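Local coordinates for protein glutamine synthetase (Streptomyces coelicolor, PDB 4BAX) that belongs to the glutamine synthetase family and joins an N-terminal beta-grasp domain to a larger catalytic domain in an assembly of ten chains, at residues A[10-14]-A[46-50]; A[57-63]-A[77-83]; A[94-98]-A[190-195]. Residue numbers count along the deposited sequence, not the author numbering.

Interaction 1: residues A[10-14]-A[46-50]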
ATOM      1  N   TRP A  10      18.580  12.347 -35.338  1.00 28.07           N
ATOM      2  CA  TRP A  10      19.059  11.485 -36.404  1.00 27.13           C
ATOM      3  C   TRP A  10      18.659  10.036 -36.151  1.00 26.38           C
ATOM      4  O   TRP A  10      18.107   9.731 -35.097  1.00 25.52           O
ATOM      5  CB  TRP A  10      20.569  11.635 -36.643  1.00 27.20           C
ATOM      6  CG  TRP A  10      21.459  11.017 -35.583  1.00 27.54           C
ATOM      7  CD1 TRP A  10      22.068   9.792 -35.643  1.00 27.60           C
ATOM      8  CD2 TRP A  10      21.863  11.602 -34.333  1.00 27.86           C
ATOM      9  NE1 TRP A  10      22.818   9.577 -34.507  1.00 27.75           N
ATOM     10  CE2 TRP A  10      22.712  10.667 -33.688  1.00 27.86           C
ATOM     11  CE3 TRP A  10      21.584  12.813 -33.692  1.00 28.20           C
ATOM     12  CZ2 TRP A  10      23.288  10.911 -32.437  1.00 28.03           C
ATOM     13  CZ3 TRP A  10      22.162  13.054 -32.437  1.00 28.46           C
ATOM     14  CH2 TRP A  10      23.003  12.109 -31.830  1.00 28.32           C
ATOM     15  N   ILE A  11      18.892   9.178 -37.146  1.00 26.81           N
ATOM     16  CA  ILE A  11      18.614   7.751 -37.061  1.00 27.19           C
ATOM     17  C   ILE A  11      19.940   7.003 -36.980  1.00 27.66           C
ATOM     18  O   ILE A  11      20.863   7.281 -37.741  1.00 27.20           O
ATOM     19  CB  ILE A  11      17.791   7.285 -38.258  1.00 27.84           C
ATOM     20  CG1 ILE A  11      16.377   7.846 -38.142  1.00 28.38           C
ATOM     21  CG2 ILE A  11      17.699   5.765 -38.322  1.00 27.77           C
ATOM     22  CD1 ILE A  11      16.040   8.799 -39.240  1.00 28.85           C
ATOM     23  N   ASP A  12      20.033   6.059 -36.045  1.00 28.87           N
ATOM     24  CA  ASP A  12      21.281   5.331 -35.843  1.00 29.70           C
ATOM     25  C   ASP A  12      21.467   4.097 -36.752  1.00 30.19           C
ATOM     26  O   ASP A  12      20.774   3.929 -37.763  1.00 29.68           O
ATOM     27  CB  ASP A  12      21.550   5.036 -34.359  1.00 29.90           C
ATOM     28  CG  ASP A  12      20.630   3.979 -33.778  1.00 30.08           C
ATOM     29  OD1 ASP A  12      19.969   3.237 -34.538  1.00 30.01           O
ATOM     30  OD2 ASP A  12      20.537   3.917 -32.533  1.00 30.45           O
ATOM     31  N   GLY A  13      22.450   3.274 -36.412  1.00 31.32           N
ATOM     32  CA  GLY A  13      22.742   2.079 -37.169  1.00 32.41           C
ATOM     33  C   GLY A  13      22.381   0.809 -36.422  1.00 33.19           C
ATOM     34  O   GLY A  13      22.934  -0.256 -36.725  1.00 33.12           O
ATOM     35  N   THR A  14      21.464   0.915 -35.456  1.00 34.21           N
ATOM     36  CA  THR A  14      21.026  -0.252 -34.682  1.00 35.33           C
ATOM     37  C   THR A  14      20.338  -1.285 -35.557  1.00 36.61           C
ATOM     38  O   THR A  14      19.636  -0.938 -36.521  1.00 36.18           O
ATOM     39  CB  THR A  14      20.114   0.130 -33.479  1.00 33.37           C
ATOM     40  OG1 THR A  14      20.727   1.156 -32.688  1.00 33.76           O
ATOM     41  CG2 THR A  14      19.866  -1.084 -32.592  1.00 33.01           C
ATOM     42  N   SER A  46      28.666   4.719 -29.455  1.00 69.19           N
ATOM     43  CA  SER A  46      27.519   4.704 -28.571  1.00 69.80           C
ATOM     44  C   SER A  46      26.187   4.448 -29.288  1.00 71.21           C
ATOM     45  O   SER A  46      25.176   4.137 -28.644  1.00 70.98           O
ATOM     46  CB  SER A  46      27.482   6.035 -27.811  1.00 69.20           C
ATOM     47  OG  SER A  46      28.692   6.266 -27.100  1.00 68.90           O
ATOM     48  N   THR A  47      26.189   4.575 -30.615  1.00 72.80           N
ATOM     49  CA  THR A  47      24.941   4.502 -31.386  1.00 74.10           C
ATOM     50  C   THR A  47      24.835   3.359 -32.414  1.00 75.46           C
ATOM     51  O   THR A  47      23.958   3.402 -33.284  1.00 75.26           O
ATOM     52  CB  THR A  47      24.614   5.853 -32.084  1.00 48.74           C
ATOM     53  OG1 THR A  47      25.718   6.252 -32.908  1.00 49.36           O
ATOM     54  CG2 THR A  47      24.350   6.938 -31.047  1.00 48.18           C
ATOM     55  N   ASN A  48      25.725   2.367 -32.337  1.00 77.09           N
ATOM     56  CA  ASN A  48      25.705   1.215 -33.262  1.00 78.61           C
ATOM     57  C   ASN A  48      26.057   1.645 -34.692  1.00 80.43           C
ATOM     58  O   ASN A  48      25.764   0.958 -35.672  1.00 80.27           O
ATOM     59  CB  ASN A  48      24.346   0.498 -33.207  1.00 78.37           C
ATOM     60  CG  ASN A  48      24.080  -0.150 -31.852  1.00 78.30           C
ATOM     61  OD1 ASN A  48      24.996  -0.650 -31.203  1.00 78.45           O
ATOM     62  ND2 ASN A  48      22.836  -0.058 -31.382  1.00 78.09           N
ATOM     63  N   GLN A  49      26.684   2.813 -34.766  1.00 82.54           N
ATOM     64  CA  GLN A  49      27.212   3.399 -35.990  1.00 84.72           C
ATOM     65  C   GLN A  49      28.720   3.355 -35.900  1.00 87.71           C
ATOM     66  O   GLN A  49      29.450   4.082 -36.580  1.00 87.68           O
ATOM     67  CB  GLN A  49      26.672   4.809 -36.136  1.00 84.03           C
ATOM     68  CG  GLN A  49      25.209   4.794 -36.508  1.00 83.41           C
ATOM     69  CD  GLN A  49      24.565   6.136 -36.372  1.00 83.15           C
ATOM     70  OE1 GLN A  49      24.808   6.844 -35.397  1.00 83.13           O
ATOM     71  NE2 GLN A  49      23.746   6.507 -37.345  1.00 83.04           N
ATOM     72  N   ALA A  50      29.163   2.508 -34.984  1.00 90.71           N
ATOM     73  CA  ALA A  50      30.526   2.050 -34.893  1.00 93.69           C
ATOM     74  C   ALA A  50      30.477   0.760 -34.076  1.00 96.31           C
ATOM     75  O   ALA A  50      30.546  -0.336 -34.636  1.00 96.64           O
ATOM     76  CB  ALA A  50      31.393   3.082 -34.194  1.00 93.72           C
TER

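Interaction 2: residues A[57-63]-A[77-83]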
ATOM      1  N   CYS A  57      31.144  10.649 -36.415  1.00 62.16           N
ATOM      2  CA  CYS A  57      30.105  10.841 -37.403  1.00 56.71           C
ATOM      3  C   CYS A  57      29.760  12.311 -37.557  1.00 52.01           C
ATOM      4  O   CYS A  57      30.059  13.133 -36.682  1.00 51.43           O
ATOM      5  CB  CYS A  57      28.871  10.032 -37.017  1.00 55.89           C
ATOM      6  SG  CYS A  57      29.168   8.251 -36.909  1.00 44.82           S
ATOM      7  N   VAL A  58      29.186  12.634 -38.710  1.00 47.96           N
ATOM      8  CA  VAL A  58      28.844  13.999 -39.041  1.00 44.10           C
ATOM      9  C   VAL A  58      27.307  14.080 -39.200  1.00 41.14           C
ATOM     10  O   VAL A  58      26.679  13.221 -39.847  1.00 40.42           O
ATOM     11  CB  VAL A  58      29.545  14.438 -40.342  1.00 43.19           C
ATOM     12  CG1 VAL A  58      28.957  15.735 -40.853  1.00 42.87           C
ATOM     13  CG2 VAL A  58      31.064  14.575 -40.107  1.00 42.78           C
ATOM     14  N   LEU A  59      26.726  15.127 -38.614  1.00 38.92           N
ATOM     15  CA  LEU A  59      25.311  15.416 -38.723  1.00 36.57           C
ATOM     16  C   LEU A  59      25.083  16.505 -39.751  1.00 35.74           C
ATOM     17  O   LEU A  59      25.674  17.604 -39.639  1.00 35.43           O
ATOM     18  CB  LEU A  59      24.776  15.857 -37.364  1.00 35.71           C
ATOM     19  CG  LEU A  59      24.742  14.693 -36.359  1.00 35.12           C
ATOM     20  CD1 LEU A  59      24.343  15.130 -34.935  1.00 34.84           C
ATOM     21  CD2 LEU A  59      23.842  13.562 -36.871  1.00 34.77           C
ATOM     22  N   LYS A  60      24.304  16.188 -40.779  1.00 34.96           N
ATOM     23  CA  LYS A  60      23.999  17.166 -41.790  1.00 34.32           C
ATOM     24  C   LYS A  60      22.487  17.395 -41.846  1.00 33.45           C
ATOM     25  O   LYS A  60      21.748  16.478 -42.184  1.00 33.39           O
ATOM     26  CB  LYS A  60      24.502  16.679 -43.148  1.00 34.77           C
ATOM     27  CG  LYS A  60      24.319  17.663 -44.258  1.00 36.01           C
ATOM     28  CD  LYS A  60      24.666  16.958 -45.561  1.00 37.68           C
ATOM     29  CE  LYS A  60      24.473  17.867 -46.760  1.00 39.07           C
ATOM     30  NZ  LYS A  60      25.342  19.065 -46.552  1.00 39.85           N
ATOM     31  N   PRO A  61      22.031  18.620 -41.521  1.00 32.71           N
ATOM     32  CA  PRO A  61      20.604  18.989 -41.514  1.00 32.26           C
ATOM     33  C   PRO A  61      19.966  18.747 -42.883  1.00 32.52           C
ATOM     34  O   PRO A  61      20.578  19.080 -43.904  1.00 33.02           O
ATOM     35  CB  PRO A  61      20.626  20.496 -41.211  1.00 32.25           C
ATOM     36  CG  PRO A  61      21.932  20.737 -40.509  1.00 32.38           C
ATOM     37  CD  PRO A  61      22.887  19.658 -40.904  1.00 32.50           C
ATOM     38  N   VAL A  62      18.794  18.118 -42.922  1.00 32.17           N
ATOM     39  CA  VAL A  62      18.097  17.916 -44.192  1.00 32.46           C
ATOM     40  C   VAL A  62      16.686  18.479 -44.111  1.00 32.82           C
ATOM     41  O   VAL A  62      16.033  18.722 -45.132  1.00 32.87           O
ATOM     42  CB  VAL A  62      18.080  16.420 -44.620  1.00 32.55           C
ATOM     43  CG1 VAL A  62      19.501  15.900 -44.747  1.00 32.42           C
ATOM     44  CG2 VAL A  62      17.287  15.578 -43.626  1.00 32.36           C
ATOM     45  N   PHE A  63      16.201  18.631 -42.883  1.00 33.40           N
ATOM     46  CA  PHE A  63      14.852  19.123 -42.647  1.00 33.95           C
ATOM     47  C   PHE A  63      14.813  19.807 -41.293  1.00 33.41           C
ATOM     48  O   PHE A  63      15.472  19.348 -40.363  1.00 32.46           O
ATOM     49  CB  PHE A  63      13.846  17.975 -42.705  1.00 34.78           C
ATOM     50  CG  PHE A  63      12.435  18.384 -42.351  1.00 35.87           C
ATOM     51  CD1 PHE A  63      11.582  18.852 -43.344  1.00 36.77           C
ATOM     52  CD2 PHE A  63      11.952  18.286 -41.045  1.00 36.05           C
ATOM     53  CE1 PHE A  63      10.272  19.234 -43.048  1.00 37.31           C
ATOM     54  CE2 PHE A  63      10.644  18.660 -40.738  1.00 36.52           C
ATOM     55  CZ  PHE A  63       9.802  19.134 -41.744  1.00 37.10           C
ATOM     56  N   VAL A  77      15.873  19.834 -35.775  1.00 26.62           N
ATOM     57  CA  VAL A  77      16.688  19.676 -36.962  1.00 27.46           C
ATOM     58  C   VAL A  77      16.938  18.201 -37.244  1.00 28.17           C
ATOM     59  O   VAL A  77      17.743  17.558 -36.556  1.00 28.86           O
ATOM     60  CB  VAL A  77      18.053  20.400 -36.826  1.00 27.65           C
ATOM     61  CG1 VAL A  77      18.682  20.580 -38.179  1.00 27.63           C
ATOM     62  CG2 VAL A  77      17.887  21.748 -36.172  1.00 27.87           C
ATOM     63  N   LEU A  78      16.266  17.670 -38.262  1.00 27.98           N
ATOM     64  CA  LEU A  78      16.507  16.298 -38.681  1.00 28.30           C
ATOM     65  C   LEU A  78      17.738  16.233 -39.586  1.00 28.54           C
ATOM     66  O   LEU A  78      17.811  16.964 -40.565  1.00 27.57           O
ATOM     67  CB  LEU A  78      15.281  15.740 -39.412  1.00 28.04           C
ATOM     68  CG  LEU A  78      15.395  14.304 -39.915  1.00 27.69           C
ATOM     69  CD1 LEU A  78      15.476  13.295 -38.766  1.00 27.16           C
ATOM     70  CD2 LEU A  78      14.249  13.983 -40.856  1.00 27.71           C
ATOM     71  N   CYS A  79      18.657  15.302 -39.301  1.00 29.94           N
ATOM     72  CA  CYS A  79      19.948  15.223 -40.020  1.00 31.14           C
ATOM     73  C   CYS A  79      20.144  13.877 -40.673  1.00 32.82           C
ATOM     74  O   CYS A  79      19.489  12.890 -40.329  1.00 32.81           O
ATOM     75  CB  CYS A  79      21.131  15.465 -39.069  1.00 30.72           C
ATOM     76  SG  CYS A  79      21.151  17.027 -38.169  1.00 37.33           S
ATOM     77  N   GLU A  80      21.039  13.843 -41.644  1.00 34.65           N
ATOM     78  CA  GLU A  80      21.494  12.566 -42.158  1.00 36.27           C
ATOM     79  C   GLU A  80      22.902  12.396 -41.628  1.00 36.62           C
ATOM     80  O   GLU A  80      23.565  13.386 -41.272  1.00 36.78           O
ATOM     81  CB  GLU A  80      21.437  12.504 -43.691  1.00 37.45           C
ATOM     82  CG  GLU A  80      22.433  13.435 -44.381  1.00 39.17           C
ATOM     83  CD  GLU A  80      22.374  13.325 -45.906  1.00 40.45           C
ATOM     84  OE1 GLU A  80      21.635  12.438 -46.396  1.00 40.41           O
ATOM     85  OE2 GLU A  80      23.057  14.118 -46.608  1.00 41.08           O
ATOM     86  N   VAL A  81      23.370  11.155 -41.612  1.00 36.55           N
ATOM     87  CA  VAL A  81      24.648  10.848 -40.985  1.00 36.67           C
ATOM     88  C   VAL A  81      25.691  10.630 -42.069  1.00 36.89           C
ATOM     89  O   VAL A  81      25.480   9.868 -43.028  1.00 36.50           O
ATOM     90  CB  VAL A  81      24.544   9.610 -40.055  1.00 26.21           C
ATOM     91  CG1 VAL A  81      25.866   9.326 -39.358  1.00 26.34           C
ATOM     92  CG2 VAL A  81      23.444   9.826 -39.019  1.00 25.91           C
ATOM     93  N   LEU A  82      26.827  11.299 -41.900  1.00 37.50           N
ATOM     94  CA  LEU A  82      27.893  11.209 -42.876  1.00 38.56           C
ATOM     95  C   LEU A  82      29.167  10.738 -42.223  1.00 40.60           C
ATOM     96  O   LEU A  82      29.375  10.952 -41.023  1.00 40.32           O
ATOM     97  CB  LEU A  82      28.153  12.570 -43.509  1.00 37.96           C
ATOM     98  CG  LEU A  82      26.926  13.279 -44.068  1.00 37.31           C
ATOM     99  CD1 LEU A  82      27.398  14.577 -44.705  1.00 37.62           C
ATOM    100  CD2 LEU A  82      26.139  12.408 -45.049  1.00 36.65           C
ATOM    101  N   ASP A  83      30.036  10.152 -43.048  1.00 42.62           N
ATOM    102  CA  ASP A  83      31.386   9.823 -42.639  1.00 44.55           C
ATOM    103  C   ASP A  83      32.140  11.145 -42.587  1.00 45.13           C
ATOM    104  O   ASP A  83      31.637  12.155 -43.090  1.00 45.47           O
ATOM    105  CB  ASP A  83      32.026   8.881 -43.672  1.00 46.10           C
ATOM    106  CG  ASP A  83      31.653   7.396 -43.454  1.00 46.57           C
ATOM    107  OD1 ASP A  83      31.508   6.965 -42.286  1.00 46.93           O
ATOM    108  OD2 ASP A  83      31.529   6.650 -44.458  1.00 47.82           O
TER

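Interaction 3: residues A[94-98]-A[190-195]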
ATOM      1  N   ARG A  94      18.561   7.569 -46.310  1.00 30.69           N
ATOM      2  CA  ARG A  94      17.992   8.719 -47.011  1.00 30.50           C
ATOM      3  C   ARG A  94      18.651   8.932 -48.354  1.00 30.57           C
ATOM      4  O   ARG A  94      17.967   9.220 -49.334  1.00 31.21           O
ATOM      5  CB  ARG A  94      18.110   9.983 -46.154  1.00 30.06           C
ATOM      6  CG  ARG A  94      17.066  11.012 -46.454  1.00 29.67           C
ATOM      7  CD  ARG A  94      17.486  12.377 -45.971  1.00 29.80           C
ATOM      8  NE  ARG A  94      16.448  13.367 -46.242  1.00 29.99           N
ATOM      9  CZ  ARG A  94      16.569  14.319 -47.160  1.00 29.84           C
ATOM     10  NH1 ARG A  94      17.684  14.373 -47.885  1.00 29.82           N
ATOM     11  NH2 ARG A  94      15.583  15.200 -47.361  1.00 29.50           N
ATOM     12  N   ALA A  95      19.967   8.736 -48.405  1.00 30.23           N
ATOM     13  CA  ALA A  95      20.739   9.054 -49.602  1.00 30.92           C
ATOM     14  C   ALA A  95      20.311   8.198 -50.792  1.00 31.43           C
ATOM     15  O   ALA A  95      20.310   8.676 -51.929  1.00 31.34           O
ATOM     16  CB  ALA A  95      22.244   8.929 -49.336  1.00 31.01           C
ATOM     17  N   ALA A  96      19.991   6.929 -50.532  1.00 32.13           N
ATOM     18  CA  ALA A  96      19.492   6.045 -51.581  1.00 33.00           C
ATOM     19  C   ALA A  96      18.149   6.520 -52.122  1.00 34.11           C
ATOM     20  O   ALA A  96      17.952   6.581 -53.345  1.00 35.18           O
ATOM     21  CB  ALA A  96      19.386   4.604 -51.072  1.00 32.67           C
ATOM     22  N   LEU A  97      17.260   6.938 -51.221  1.00 33.96           N
ATOM     23  CA  LEU A  97      15.956   7.461 -51.634  1.00 33.72           C
ATOM     24  C   LEU A  97      16.142   8.741 -52.455  1.00 35.06           C
ATOM     25  O   LEU A  97      15.400   8.976 -53.408  1.00 35.47           O
ATOM     26  CB  LEU A  97      15.029   7.686 -50.435  1.00 32.05           C
ATOM     27  CG  LEU A  97      13.697   8.371 -50.778  1.00 31.09           C
ATOM     28  CD1 LEU A  97      12.847   7.471 -51.699  1.00 30.24           C
ATOM     29  CD2 LEU A  97      12.884   8.764 -49.508  1.00 19.53           C
ATOM     30  N   ALA A  98      17.120   9.566 -52.084  1.00 35.95           N
ATOM     31  CA  ALA A  98      17.368  10.822 -52.797  1.00 36.79           C
ATOM     32  C   ALA A  98      17.761  10.553 -54.260  1.00 37.86           C
ATOM     33  O   ALA A  98      17.330  11.283 -55.148  1.00 38.01           O
ATOM     34  CB  ALA A  98      18.450  11.641 -52.085  1.00 36.54           C
ATOM     35  N   PRO A 190       8.304  11.766 -51.648  1.00 35.99           N
ATOM     36  CA  PRO A 190       8.955  10.685 -50.880  1.00 35.35           C
ATOM     37  C   PRO A 190       9.914  11.174 -49.791  1.00 35.12           C
ATOM     38  O   PRO A 190       9.832  10.722 -48.644  1.00 34.79           O
ATOM     39  CB  PRO A 190       9.738   9.910 -51.953  1.00 35.27           C
ATOM     40  CG  PRO A 190       9.020  10.181 -53.235  1.00 35.43           C
ATOM     41  CD  PRO A 190       8.412  11.564 -53.109  1.00 35.75           C
ATOM     42  N   LEU A 191      10.771  12.132 -50.123  1.00 35.23           N
ATOM     43  CA  LEU A 191      11.677  12.668 -49.116  1.00 35.36           C
ATOM     44  C   LEU A 191      10.943  13.452 -48.040  1.00 35.63           C
ATOM     45  O   LEU A 191      11.234  13.314 -46.849  1.00 35.10           O
ATOM     46  CB  LEU A 191      12.786  13.517 -49.756  1.00 35.25           C
ATOM     47  CG  LEU A 191      13.835  12.712 -50.532  1.00 35.07           C
ATOM     48  CD1 LEU A 191      14.588  13.585 -51.539  1.00 35.18           C
ATOM     49  CD2 LEU A 191      14.814  12.048 -49.561  1.00 34.85           C
ATOM     50  N   GLU A 192       9.966  14.249 -48.459  1.00 36.61           N
ATOM     51  CA  GLU A 192       9.215  15.055 -47.515  1.00 37.22           C
ATOM     52  C   GLU A 192       8.360  14.178 -46.568  1.00 35.49           C
ATOM     53  O   GLU A 192       8.299  14.418 -45.354  1.00 34.54           O
ATOM     54  CB  GLU A 192       8.372  16.114 -48.242  1.00 39.50           C
ATOM     55  CG  GLU A 192       7.811  17.214 -47.331  1.00 42.22           C
ATOM     56  CD  GLU A 192       8.862  18.186 -46.770  1.00 44.98           C
ATOM     57  OE1 GLU A 192      10.068  18.049 -47.092  1.00 46.31           O
ATOM     58  OE2 GLU A 192       8.481  19.072 -45.962  1.00 45.42           O
ATOM     59  N   VAL A 193       7.728  13.148 -47.115  1.00 34.87           N
ATOM     60  CA  VAL A 193       6.921  12.261 -46.290  1.00 34.64           C
ATOM     61  C   VAL A 193       7.731  11.470 -45.269  1.00 34.28           C
ATOM     62  O   VAL A 193       7.299  11.287 -44.122  1.00 33.95           O
ATOM     63  CB  VAL A 193       6.030  11.321 -47.145  1.00 29.81           C
ATOM     64  CG1 VAL A 193       6.806  10.097 -47.651  1.00 29.31           C
ATOM     65  CG2 VAL A 193       4.775  10.928 -46.367  1.00 29.79           C
ATOM     66  N   SER A 194       8.927  11.057 -45.687  1.00 33.92           N
ATOM     67  CA  SER A 194       9.822  10.257 -44.873  1.00 32.61           C
ATOM     68  C   SER A 194      10.411  11.067 -43.746  1.00 32.49           C
ATOM     69  O   SER A 194      10.482  10.599 -42.599  1.00 32.46           O
ATOM     70  CB  SER A 194      10.944   9.679 -45.744  1.00 31.77           C
ATOM     71  OG  SER A 194      10.513   8.629 -46.592  1.00 31.26           O
ATOM     72  N   ASP A 195      10.799  12.294 -44.076  1.00 32.25           N
ATOM     73  CA  ASP A 195      11.370  13.217 -43.111  1.00 31.86           C
ATOM     74  C   ASP A 195      10.337  13.566 -42.048  1.00 31.61           C
ATOM     75  O   ASP A 195      10.658  13.549 -40.851  1.00 32.08           O
ATOM     76  CB  ASP A 195      11.864  14.493 -43.798  1.00 32.02           C
ATOM     77  CG  ASP A 195      13.150  14.268 -44.591  1.00 32.68           C
ATOM     78  OD1 ASP A 195      13.859  13.269 -44.321  1.00 32.71           O
ATOM     79  OD2 ASP A 195      13.458  15.080 -45.497  1.00 33.17           O
TER

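Interaction 1: residues A[10-14]-A[46-50]
In the N-terminal beta-grasp domain, strand 3-11 ends in an Asx turn, and the loop that follows strand 40-43 folds across it. In the turn, D12 OD1 accepts a hydrogen bond from T14 N at 2.9 Å, while T14 OG1 donates to D12 OD2 at 2.8 Å. The carboxylate is held from outside as well, by a salt bridge to R21 on strand 20-28. Two weak hydrogen bonds cross between the segments, G13 N to T47 O and W10 NE1 to Q49 OE1, both at 3.5 Å, with the glutamine oxygen lying at the edge of the indole ring. Q49 OE1 accepts a hydrogen bond from T47 OG1 at 2.7 Å, and Q49 NE2 is hydrogen-bonded to S91, so the amide lies across the end of the strand, with NE2 3.0 Å from I11 O. G13 packs closely against the loop: its N is 3.2 Å from Q49 CG, and a beta carbon here would clash with the carbonyl oxygen of N48. Y141 and C142 of a neighbouring subunit pack on T47 and W10, respectively. Within the chain, W10 CZ2 lies 4.3 Å from T47 CG2.

Interaction 2: residues A[57-63]-A[77-83]
Seven backbone hydrogen bonds tie strands 56-66 and 75-82 into an antiparallel beta hairpin of the beta-grasp sheet. V58 and L82 form a hydrogen-bonded pair (V58 N to L82 O 2.9 Å, L82 N to V58 O 2.8 Å), as do K60 and E80 (K60 N to E80 O 2.9 Å, E80 N to K60 O 2.8 Å). Beyond P61, which has no amide hydrogen to donate, the ladder slips by one residue in a classic beta bulge. V62 and F63 both face L78, whose O accepts from V62 N at 2.8 Å and from F63 N at 3.3 Å, while L78 N returns a bond to F63 O at 2.8 Å. The two short strand segments diverge from strict antiparallel, with 132° between their directions. Side chains then divide between the faces of the sheet. L59 and V81 share one face, where L59 CD2 approaches V81 CG2 at 4.3 Å and W10 and F42 pack against both residues. V58, K60, E80, L82 and, past the bulge, F63 and L78 point to the other, where V58 also meets W302 of a neighbouring subunit. The K60 chain touches its neighbours before its end leads away, with K60 CD 3.7 Å from L82 CD1.

Interaction 3: residues A[94-98]-A[190-195]
This is a helix-helix contact within the catalytic domain, made by the N-terminal turns of helices 94-103 and 190-210. The two short segments run roughly antiparallel, at 156°, with their axes 10.5 Å apart at closest approach, so long side chains bridge the gap. R94 and D195 form a two-pronged salt bridge: R94 NH2 donates to D195 OD2 at 2.8 Å and R94 NE to D195 OD1 at 3.2 Å. L191 CD2 lies over one face of the guanidinium, 3.7 Å from R94 CZ, and thus flanks the ion pair with an apolar group. L97 points toward the partner helix, placing its CD2 3.8 Å from L191 CD2 and its CD1 4.0 Å from P190 CB. S194 OG hydrogen-bonds back to P190 O at 3.0 Å, beside L97. Helix 323-341 closes over the pair, with Y324 hydrogen-bonded to D195 and T327 touching L97. V62 and F63 of strand 56-66 meet R94 and D195, respectively, while F111 of strand 110-121 packs against P190.

How the interactions relate
The three contacts follow one another along the chain and lead from the beta-grasp domain into the catalytic domain. Interactions 1 and 2, with centres about 12 Å apart, meet on one sheet, where strands 3-11 and 75-82 are neighbours: W10 CD1 lies 3.6 Å from V81 CG2, and W10 CG lies 3.7 Å from L59 CD2. Interaction 2 also touches interaction 3, their centres about 13 Å apart. Its bulge region meets the helices, with V62 CG2 3.5 Å from R94 NE and L78 CD2 3.6 Å from D195 OD1. Interactions 1 and 3 do not touch, their nearest atoms being about 7 Å apart. A bound sodium ion lies about 9 Å from the D12 side chain.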